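Local coordinates for chemosensory protein (Mamestra brassicae, PDB 1KX9) that probably binds and carries small hydrophobic ligands such as pheromones or fatty-acid-like molecules in insect chemosensory tissue, within an all-helical fold, at residues A[7-12]-A[37-42]; A[28-33]-A[42-47]; A[49-54]-A[83-88]. One frame throughout, in Å; residues are numbered along the deposited sequence.

Contact 1: A[7-12]-A[37-42]; sequences KYDNIN and SPEGKE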
loop_
_atom_site.group_PDB
_atom_site.type_symbol
_atom_site.label_atom_id
_atom_site.label_comp_id
_atom_site.label_asym_id
_atom_site.label_seq_id
_atom_site.Cartn_x
_atom_site.Cartn_y
_atom_site.Cartn_z
ATOM N N LYS A 7 -16.781 -1.449 -3.779
ATOM C CA LYS A 7 -17.047 -0.034 -4.009
ATOM C C LYS A 7 -16.620 0.782 -2.807
ATOM O O LYS A 7 -16.041 1.849 -2.970
ATOM C CB LYS A 7 -18.537 0.191 -4.295
ATOM C CG LYS A 7 -18.964 -0.503 -5.578
ATOM C CD LYS A 7 -20.493 -0.618 -5.720
ATOM C CE LYS A 7 -21.124 0.707 -6.062
ATOM N NZ LYS A 7 -22.564 0.519 -6.397
ATOM N N TYR A 8 -16.932 0.291 -1.605
ATOM C CA TYR A 8 -16.550 0.997 -0.373
ATOM C C TYR A 8 -15.028 1.119 -0.284
ATOM O O TYR A 8 -14.504 2.178 0.060
ATOM C CB TYR A 8 -17.084 0.245 0.849
ATOM C CG TYR A 8 -17.064 1.043 2.138
ATOM C CD1 TYR A 8 -17.893 2.164 2.291
ATOM C CD2 TYR A 8 -16.255 0.666 3.208
ATOM C CE1 TYR A 8 -17.923 2.873 3.467
ATOM C CE2 TYR A 8 -16.272 1.393 4.419
ATOM C CZ TYR A 8 -17.116 2.491 4.527
ATOM O OH TYR A 8 -17.154 3.245 5.679
ATOM N N ASP A 9 -14.312 0.030 -0.550
ATOM C CA ASP A 9 -12.855 0.099 -0.518
ATOM C C ASP A 9 -12.369 1.126 -1.546
ATOM O O ASP A 9 -11.482 1.938 -1.262
ATOM C CB ASP A 9 -12.202 -1.254 -0.905
ATOM C CG ASP A 9 -12.390 -2.341 0.129
ATOM O OD1 ASP A 9 -12.837 -2.064 1.275
ATOM O OD2 ASP A 9 -12.041 -3.497 -0.230
ATOM N N ASN A 10 -12.951 1.109 -2.746
ATOM C CA ASN A 10 -12.456 2.023 -3.760
ATOM C C ASN A 10 -12.643 3.468 -3.395
ATOM O O ASN A 10 -11.732 4.266 -3.614
ATOM C CB ASN A 10 -13.100 1.772 -5.120
ATOM C CG ASN A 10 -12.839 0.375 -5.638
ATOM O OD1 ASN A 10 -11.860 -0.262 -5.271
ATOM N ND2 ASN A 10 -13.720 -0.100 -6.514
ATOM N N ILE A 11 -13.796 3.819 -2.820
ATOM C CA ILE A 11 -13.984 5.223 -2.485
ATOM C C ILE A 11 -13.149 5.614 -1.279
ATOM O O ILE A 11 -12.654 6.745 -1.218
ATOM C CB ILE A 11 -15.476 5.608 -2.341
ATOM C CG1 ILE A 11 -16.116 5.005 -1.101
ATOM C CG2 ILE A 11 -16.184 5.209 -3.623
ATOM C CD1 ILE A 11 -17.530 5.569 -0.860
ATOM N N ASN A 12 -12.920 4.676 -0.353
ATOM C CA ASN A 12 -12.051 4.989 0.791
ATOM C C ASN A 12 -10.595 5.179 0.343
ATOM O O ASN A 12 -9.890 6.038 0.869
ATOM C CB ASN A 12 -12.130 3.897 1.865
ATOM C CG ASN A 12 -13.257 4.153 2.845
ATOM O OD1 ASN A 12 -13.083 4.867 3.858
ATOM N ND2 ASN A 12 -14.424 3.601 2.543
ATOM N N SER A 37 -9.184 2.371 11.769
ATOM C CA SER A 37 -10.641 2.363 11.752
ATOM C C SER A 37 -10.953 0.965 11.197
ATOM O O SER A 37 -10.052 0.238 10.796
ATOM C CB SER A 37 -11.165 3.394 10.770
ATOM O OG SER A 37 -10.667 3.084 9.485
ATOM N N PRO A 38 -12.227 0.571 11.177
ATOM C CA PRO A 38 -12.521 -0.760 10.634
ATOM C C PRO A 38 -12.134 -0.852 9.144
ATOM O O PRO A 38 -11.641 -1.894 8.690
ATOM C CB PRO A 38 -14.027 -0.891 10.847
ATOM C CG PRO A 38 -14.233 -0.132 12.163
ATOM C CD PRO A 38 -13.374 1.107 11.950
ATOM N N GLU A 39 -12.358 0.221 8.386
ATOM C CA GLU A 39 -11.999 0.178 6.955
ATOM C C GLU A 39 -10.483 0.205 6.824
ATOM O O GLU A 39 -9.918 -0.464 5.950
ATOM C CB GLU A 39 -12.652 1.335 6.194
ATOM C CG GLU A 39 -12.298 1.430 4.684
ATOM C CD GLU A 39 -12.622 0.167 3.888
ATOM O OE1 GLU A 39 -13.292 -0.750 4.434
ATOM O OE2 GLU A 39 -12.191 0.085 2.707
ATOM N N GLY A 40 -9.823 0.968 7.691
ATOM C CA GLY A 40 -8.370 1.013 7.660
ATOM C C GLY A 40 -7.811 -0.383 7.914
ATOM O O GLY A 40 -6.844 -0.818 7.252
ATOM N N LYS A 41 -8.407 -1.092 8.873
ATOM C CA LYS A 41 -7.933 -2.445 9.191
ATOM C C LYS A 41 -8.105 -3.375 8.001
ATOM O O LYS A 41 -7.222 -4.183 7.726
ATOM C CB LYS A 41 -8.669 -3.000 10.417
ATOM C CG LYS A 41 -8.208 -4.405 10.823
ATOM C CD LYS A 41 -8.913 -4.851 12.121
ATOM C CE LYS A 41 -8.538 -6.300 12.512
ATOM N NZ LYS A 41 -9.060 -7.357 11.564
ATOM N N GLU A 42 -9.231 -3.254 7.303
ATOM C CA GLU A 42 -9.495 -4.075 6.120
ATOM C C GLU A 42 -8.489 -3.774 4.995
ATOM O O GLU A 42 -7.913 -4.682 4.401
ATOM C CB GLU A 42 -10.924 -3.848 5.626
ATOM C CG GLU A 42 -11.257 -4.541 4.324
ATOM C CD GLU A 42 -11.475 -6.030 4.486
ATOM O OE1 GLU A 42 -11.657 -6.481 5.640
ATOM O OE2 GLU A 42 -11.476 -6.741 3.460
HETATM O O HOH W 1 -12.371 -5.760 0.995
#
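Asp9 and Glu39 meet carboxylate to carboxylate in a polar surface contact between helix 5-18 and the first turn of helix 38-53. Asp9 OD1 lies 2.7 Å from Glu39 OE2, so close for two oxygens that one of the acids probably holds a proton; the two planes are turned 35° apart. Glu39 reaches across because CG stands anti to its backbone N (chi1 178°) and the chain then bends at chi2. Its CG packs against the amide carbon of Asn12, with Asn12 CG 3.4 Å away. OE1 of Glu39 comes to the edge of the Tyr8 ring, 3.5 Å from CD2, the carboxylate standing steeply to the ring. This is helix packing in the all-helical fold of the insect OS-D family, the axes of the segments 7-12 and 38-42 passing nearly at right angles (97°) and 10.9 Å apart. Ser37 is the N-cap of helix 38-53: its OG accepts from Gly40 N, capping the first turn, to which Glu39 belongs. On the facing helix, Asn12 ND2 lies over the centre of one face of the Tyr8 ring and donates a nearly straight bond, 2.9 Å long, to Tyr8 O, so the amide is fixed one turn on from the ring. A water sits between Asp9 OD2, at 2.6 Å, and Glu42 OE2, the latter also accepting from His46 NE2.

Contact 2: A[28-33]-A[42-47]; sequences NCVMER and ELKEHL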
loop_
_atom_site.group_PDB
_atom_site.type_symbol
_atom_site.label_atom_id
_atom_site.label_comp_id
_atom_site.label_asym_id
_atom_site.label_seq_id
_atom_site.Cartn_x
_atom_site.Cartn_y
_atom_site.Cartn_z
ATOM N N ASN A 28 0.121 5.129 9.312
ATOM C CA ASN A 28 0.406 4.832 10.717
ATOM C C ASN A 28 -0.313 3.566 11.159
ATOM O O ASN A 28 0.237 2.747 11.895
ATOM C CB ASN A 28 0.010 6.010 11.598
ATOM C CG ASN A 28 0.998 7.150 11.508
ATOM O OD1 ASN A 28 2.132 6.966 11.063
ATOM N ND2 ASN A 28 0.573 8.342 11.946
ATOM N N CYS A 29 -1.530 3.376 10.659
ATOM C CA CYS A 29 -2.283 2.186 10.994
ATOM C C CYS A 29 -1.530 0.971 10.416
ATOM O O CYS A 29 -1.272 -0.007 11.124
ATOM C CB CYS A 29 -3.714 2.320 10.440
ATOM S SG CYS A 29 -4.540 0.757 10.057
ATOM N N VAL A 30 -1.157 1.039 9.140
ATOM C CA VAL A 30 -0.433 -0.079 8.537
ATOM C C VAL A 30 0.904 -0.368 9.236
ATOM O O VAL A 30 1.277 -1.531 9.383
ATOM C CB VAL A 30 -0.225 0.179 7.013
ATOM C CG1 VAL A 30 0.469 -1.025 6.363
ATOM C CG2 VAL A 30 -1.586 0.410 6.363
ATOM N N MET A 31 1.611 0.674 9.676
ATOM C CA MET A 31 2.901 0.529 10.361
ATOM C C MET A 31 2.770 0.170 11.857
ATOM O O MET A 31 3.775 0.001 12.558
ATOM C CB MET A 31 3.727 1.811 10.203
ATOM C CG MET A 31 4.316 2.028 8.824
ATOM S SD MET A 31 5.422 0.646 8.346
ATOM C CE MET A 31 6.773 0.946 9.359
ATOM N N GLU A 32 1.534 0.037 12.328
ATOM C CA GLU A 32 1.247 -0.331 13.722
ATOM C C GLU A 32 1.789 0.697 14.686
ATOM O O GLU A 32 2.423 0.362 15.702
ATOM C CB GLU A 32 1.809 -1.723 14.068
ATOM C CG GLU A 32 1.313 -2.851 13.166
ATOM C CD GLU A 32 1.733 -4.233 13.679
ATOM O OE1 GLU A 32 1.235 -4.646 14.762
ATOM O OE2 GLU A 32 2.562 -4.897 13.015
ATOM N N ARG A 33 1.557 1.960 14.346
ATOM C CA ARG A 33 1.958 3.077 15.184
ATOM C C ARG A 33 0.821 4.114 15.238
ATOM O O ARG A 33 1.037 5.302 15.510
ATOM C CB ARG A 33 3.261 3.700 14.679
ATOM C CG ARG A 33 3.201 4.340 13.310
ATOM C CD ARG A 33 4.609 4.522 12.802
ATOM N NE ARG A 33 4.649 5.200 11.519
ATOM C CZ ARG A 33 5.690 5.159 10.698
ATOM N NH1 ARG A 33 6.767 4.462 11.031
ATOM N NH2 ARG A 33 5.654 5.811 9.544
ATOM N N GLU A 42 -9.231 -3.254 7.303
ATOM C CA GLU A 42 -9.495 -4.075 6.120
ATOM C C GLU A 42 -8.489 -3.774 4.995
ATOM O O GLU A 42 -7.913 -4.682 4.401
ATOM C CB GLU A 42 -10.924 -3.848 5.626
ATOM C CG GLU A 42 -11.257 -4.541 4.324
ATOM C CD GLU A 42 -11.475 -6.030 4.486
ATOM O OE1 GLU A 42 -11.657 -6.481 5.640
ATOM O OE2 GLU A 42 -11.476 -6.741 3.460
ATOM N N LEU A 43 -8.287 -2.498 4.675
ATOM C CA LEU A 43 -7.320 -2.171 3.627
ATOM C C LEU A 43 -5.898 -2.575 4.056
ATOM O O LEU A 43 -5.093 -3.028 3.248
ATOM C CB LEU A 43 -7.343 -0.669 3.323
ATOM C CG LEU A 43 -8.685 -0.164 2.762
ATOM C CD1 LEU A 43 -8.686 1.371 2.698
ATOM C CD2 LEU A 43 -8.924 -0.752 1.376
ATOM N N LYS A 44 -5.586 -2.411 5.337
ATOM C CA LYS A 44 -4.267 -2.779 5.831
ATOM C C LYS A 44 -4.022 -4.280 5.626
ATOM O O LYS A 44 -2.927 -4.684 5.261
ATOM C CB LYS A 44 -4.162 -2.451 7.326
ATOM C CG LYS A 44 -2.973 -3.065 8.063
ATOM C CD LYS A 44 -3.110 -2.687 9.547
ATOM C CE LYS A 44 -2.025 -3.272 10.450
ATOM N NZ LYS A 44 -2.311 -2.836 11.864
ATOM N N GLU A 45 -5.036 -5.097 5.874
ATOM C CA GLU A 45 -4.892 -6.543 5.699
ATOM C C GLU A 45 -4.424 -6.867 4.279
ATOM O O GLU A 45 -3.555 -7.734 4.086
ATOM C CB GLU A 45 -6.234 -7.242 5.933
ATOM C CG GLU A 45 -6.218 -8.767 5.791
ATOM C CD GLU A 45 -7.623 -9.356 5.923
ATOM O OE1 GLU A 45 -8.007 -10.183 5.078
ATOM O OE2 GLU A 45 -8.350 -8.979 6.871
ATOM N N HIS A 46 -4.991 -6.172 3.290
ATOM C CA HIS A 46 -4.619 -6.454 1.913
ATOM C C HIS A 46 -3.311 -5.824 1.505
ATOM O O HIS A 46 -2.576 -6.417 0.716
ATOM C CB HIS A 46 -5.761 -6.085 0.958
ATOM C CG HIS A 46 -7.044 -6.751 1.334
ATOM N ND1 HIS A 46 -7.131 -8.114 1.524
ATOM C CD2 HIS A 46 -8.243 -6.238 1.706
ATOM C CE1 HIS A 46 -8.325 -8.414 2.007
ATOM N NE2 HIS A 46 -9.018 -7.292 2.130
ATOM N N LEU A 47 -2.986 -4.656 2.066
ATOM C CA LEU A 47 -1.708 -4.029 1.724
ATOM C C LEU A 47 -0.559 -4.849 2.339
ATOM O O LEU A 47 0.482 -5.071 1.721
ATOM C CB LEU A 47 -1.678 -2.589 2.225
ATOM C CG LEU A 47 -0.366 -1.845 1.958
ATOM C CD1 LEU A 47 0.012 -1.851 0.447
ATOM C CD2 LEU A 47 -0.545 -0.412 2.436
HETATM O O HOH W 2 -1.452 -4.077 14.326
#
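Lys44 reaches from helix 38-53 with its chain extended and lays it along the last turn of helix 20-30, sliding past Val30 in the opposite direction. CG stands anti to the backbone N (chi1 166°), and the methylenes run straight: Lys44 CB lies 4.0 Å from Val30 CG2, and CD is 3.8 Å from Cys29 SG, the sulfur bound to Cys36 in a disulfide. At its end Lys44 NZ donates to Cys29 O at 3.1 Å, coming from above the carbonyl plane; Glu32 N reaches the same oxygen from the opposite face, in the Schellman motif ending the helix. Glu32 crosses the lysine at about a right angle, and its OE1 is joined to Lys44 NZ through a water, 2.9 Å from NZ. Deeper in, Val30 CG1 meets Leu47 CD2 at 4.1 Å, also nearly at right angles. With an alanine in place of Lys44, Cys29 O would probably lose one of its two donors, and a gap would open beside the disulfide and Val30. The lysine thus serves twice: its ammonium binds a carbonyl at a helix C-terminus, where the positive charge probably suits the dipole, and its methylenes pack on apolar atoms.

Contact 3: A[49-54]-A[83-88]; sequences DAIENG and ELTAKY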
loop_
_atom_site.group_PDB
_atom_site.type_symbol
_atom_site.label_atom_id
_atom_site.label_comp_id
_atom_site.label_asym_id
_atom_site.label_seq_id
_atom_site.Cartn_x
_atom_site.Cartn_y
_atom_site.Cartn_z
ATOM N N ASP A 49 -0.779 -8.012 2.967
ATOM C CA ASP A 49 -0.709 -9.269 2.218
ATOM C C ASP A 49 0.075 -9.029 0.912
ATOM O O ASP A 49 0.914 -9.832 0.504
ATOM C CB ASP A 49 -2.136 -9.783 1.951
ATOM C CG ASP A 49 -2.169 -11.226 1.472
ATOM O OD1 ASP A 49 -1.190 -11.961 1.720
ATOM O OD2 ASP A 49 -3.190 -11.614 0.879
ATOM N N ALA A 50 -0.147 -7.878 0.298
ATOM C CA ALA A 50 0.560 -7.572 -0.927
ATOM C C ALA A 50 2.069 -7.519 -0.723
ATOM O O ALA A 50 2.832 -8.077 -1.502
ATOM C CB ALA A 50 0.063 -6.215 -1.487
ATOM N N ILE A 51 2.506 -6.824 0.328
ATOM C CA ILE A 51 3.944 -6.642 0.540
ATOM C C ILE A 51 4.629 -7.871 1.137
ATOM O O ILE A 51 5.756 -8.244 0.763
ATOM C CB ILE A 51 4.172 -5.385 1.427
ATOM C CG1 ILE A 51 3.619 -4.152 0.700
ATOM C CG2 ILE A 51 5.660 -5.160 1.698
ATOM C CD1 ILE A 51 3.721 -2.840 1.508
ATOM N N GLU A 52 3.928 -8.528 2.041
ATOM C CA GLU A 52 4.472 -9.704 2.718
ATOM C C GLU A 52 4.406 -10.992 1.929
ATOM O O GLU A 52 5.348 -11.800 1.940
ATOM C CB GLU A 52 3.675 -9.936 4.000
ATOM C CG GLU A 52 4.395 -10.628 5.105
ATOM C CD GLU A 52 3.780 -10.223 6.445
ATOM O OE1 GLU A 52 2.550 -10.364 6.597
ATOM O OE2 GLU A 52 4.525 -9.737 7.319
ATOM N N ASN A 53 3.284 -11.177 1.248
ATOM C CA ASN A 53 2.983 -12.452 0.588
ATOM C C ASN A 53 2.582 -12.382 -0.883
ATOM O O ASN A 53 2.142 -13.401 -1.432
ATOM C CB ASN A 53 1.818 -13.135 1.342
ATOM C CG ASN A 53 2.002 -13.160 2.865
ATOM O OD1 ASN A 53 2.979 -13.680 3.363
ATOM N ND2 ASN A 53 1.028 -12.616 3.602
ATOM N N GLY A 54 2.743 -11.228 -1.528
ATOM C CA GLY A 54 2.323 -11.137 -2.921
ATOM C C GLY A 54 0.804 -11.177 -3.112
ATOM O O GLY A 54 0.321 -11.548 -4.189
ATOM N N GLU A 83 10.080 2.145 4.697
ATOM C CA GLU A 83 9.750 1.636 6.026
ATOM C C GLU A 83 8.822 0.429 5.938
ATOM O O GLU A 83 8.958 -0.532 6.714
ATOM C CB GLU A 83 9.028 2.681 6.878
ATOM C CG GLU A 83 9.826 3.880 7.328
ATOM C CD GLU A 83 9.007 4.755 8.282
ATOM O OE1 GLU A 83 9.194 4.626 9.512
ATOM O OE2 GLU A 83 8.163 5.556 7.810
ATOM N N LEU A 84 7.841 0.511 5.031
ATOM C CA LEU A 84 6.895 -0.574 4.874
ATOM C C LEU A 84 7.581 -1.865 4.427
ATOM O O LEU A 84 7.239 -2.944 4.906
ATOM C CB LEU A 84 5.819 -0.213 3.843
ATOM C CG LEU A 84 4.630 0.595 4.377
ATOM C CD1 LEU A 84 3.813 1.131 3.187
ATOM C CD2 LEU A 84 3.743 -0.306 5.277
ATOM N N THR A 85 8.505 -1.757 3.488
ATOM C CA THR A 85 9.167 -2.969 2.999
ATOM C C THR A 85 10.165 -3.502 4.018
ATOM O O THR A 85 10.367 -4.704 4.095
ATOM C CB THR A 85 9.854 -2.755 1.625
ATOM O OG1 THR A 85 10.739 -1.629 1.674
ATOM C CG2 THR A 85 8.799 -2.490 0.560
ATOM N N ALA A 86 10.771 -2.618 4.809
ATOM C CA ALA A 86 11.710 -3.109 5.827
ATOM C C ALA A 86 10.926 -3.888 6.879
ATOM O O ALA A 86 11.411 -4.879 7.428
ATOM C CB ALA A 86 12.445 -1.961 6.491
ATOM N N LYS A 87 9.699 -3.459 7.140
ATOM C CA LYS A 87 8.900 -4.129 8.138
ATOM C C LYS A 87 8.243 -5.422 7.643
ATOM O O LYS A 87 8.308 -6.454 8.326
ATOM C CB LYS A 87 7.830 -3.161 8.658
ATOM C CG LYS A 87 6.924 -3.742 9.740
ATOM C CD LYS A 87 5.895 -2.722 10.181
ATOM C CE LYS A 87 5.048 -3.233 11.348
ATOM N NZ LYS A 87 5.856 -3.355 12.603
ATOM N N TYR A 88 7.666 -5.377 6.441
ATOM C CA TYR A 88 6.915 -6.497 5.891
ATOM C C TYR A 88 7.581 -7.376 4.831
ATOM O O TYR A 88 7.132 -8.521 4.620
ATOM C CB TYR A 88 5.559 -5.969 5.366
ATOM C CG TYR A 88 4.674 -5.416 6.473
ATOM C CD1 TYR A 88 4.334 -4.062 6.534
ATOM C CD2 TYR A 88 4.187 -6.256 7.474
ATOM C CE1 TYR A 88 3.514 -3.566 7.578
ATOM C CE2 TYR A 88 3.378 -5.768 8.512
ATOM C CZ TYR A 88 3.047 -4.431 8.550
ATOM O OH TYR A 88 2.193 -3.988 9.543
HETATM O O HOH W 3 7.744 -11.112 3.455
HETATM O O HOH W 4 6.995 -10.319 7.068
#
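The Tyr88 ring has Lys87 CG over the centre of one face, 3.9 Å above its plane, while Glu52 OE2 and Leu84 CD2 lie at its edge. The glutamate comes in from helix 38-53 with its carboxylate 81° from the ring, OE2 being 3.5 Å from Tyr88 CD2. Glu52 CG stands anti to its backbone N (chi1 -153°), and the extended chain passes alongside Tyr88 O. Glu52 CA makes a CH...O contact of 3.5 Å with that carbonyl. Two waters complete this side: one sits within hydrogen-bonding distance of both Glu52 O and Tyr88 O, the other donates to Tyr88 O and, at 2.6 Å, to Glu52 OE2. Here the end of helix 38-53 packs on the end of helix 78-88 in the all-helical OS-D fold, the axes of the segments 49-53 and 83-88 lying 9.3 Å apart and inclined at 54°. Ile51 supplies the apolar part. Its CG2 meets Tyr88 CB at 3.8 Å, and its CD1 touches Leu84 CB at 4.1 Å, the two crossing at about a right angle. Ile51 and Leu84 both continue onto helix 60-76, against Ile70 and Leu73. Tyr88 OH bonds with Val30 O of helix 20-30.

In the fold
All three contacts use helix 38-53, which meets helix 5-18 near its start, helix 20-30 further along and helix 78-88 at its end. Contact 1 is at the surface, and its chemistry is carboxylates, an amide and water. Contacts 2 and 3 are buried and rest mainly on apolar packing, with polar groups near helix ends: a lysine bond in one, water bridges in the other. Contacts 1 and 2 overlap in sequence at Glu42, which touches across only contact 1, and they meet where Asp9 packs on Leu43; the nearest atoms of contacts 1 and 3 are about 8 Å apart. Contacts 2 and 3 are joined directly by the Arg33–Glu83 salt bridge and by Val30 packing on Leu84.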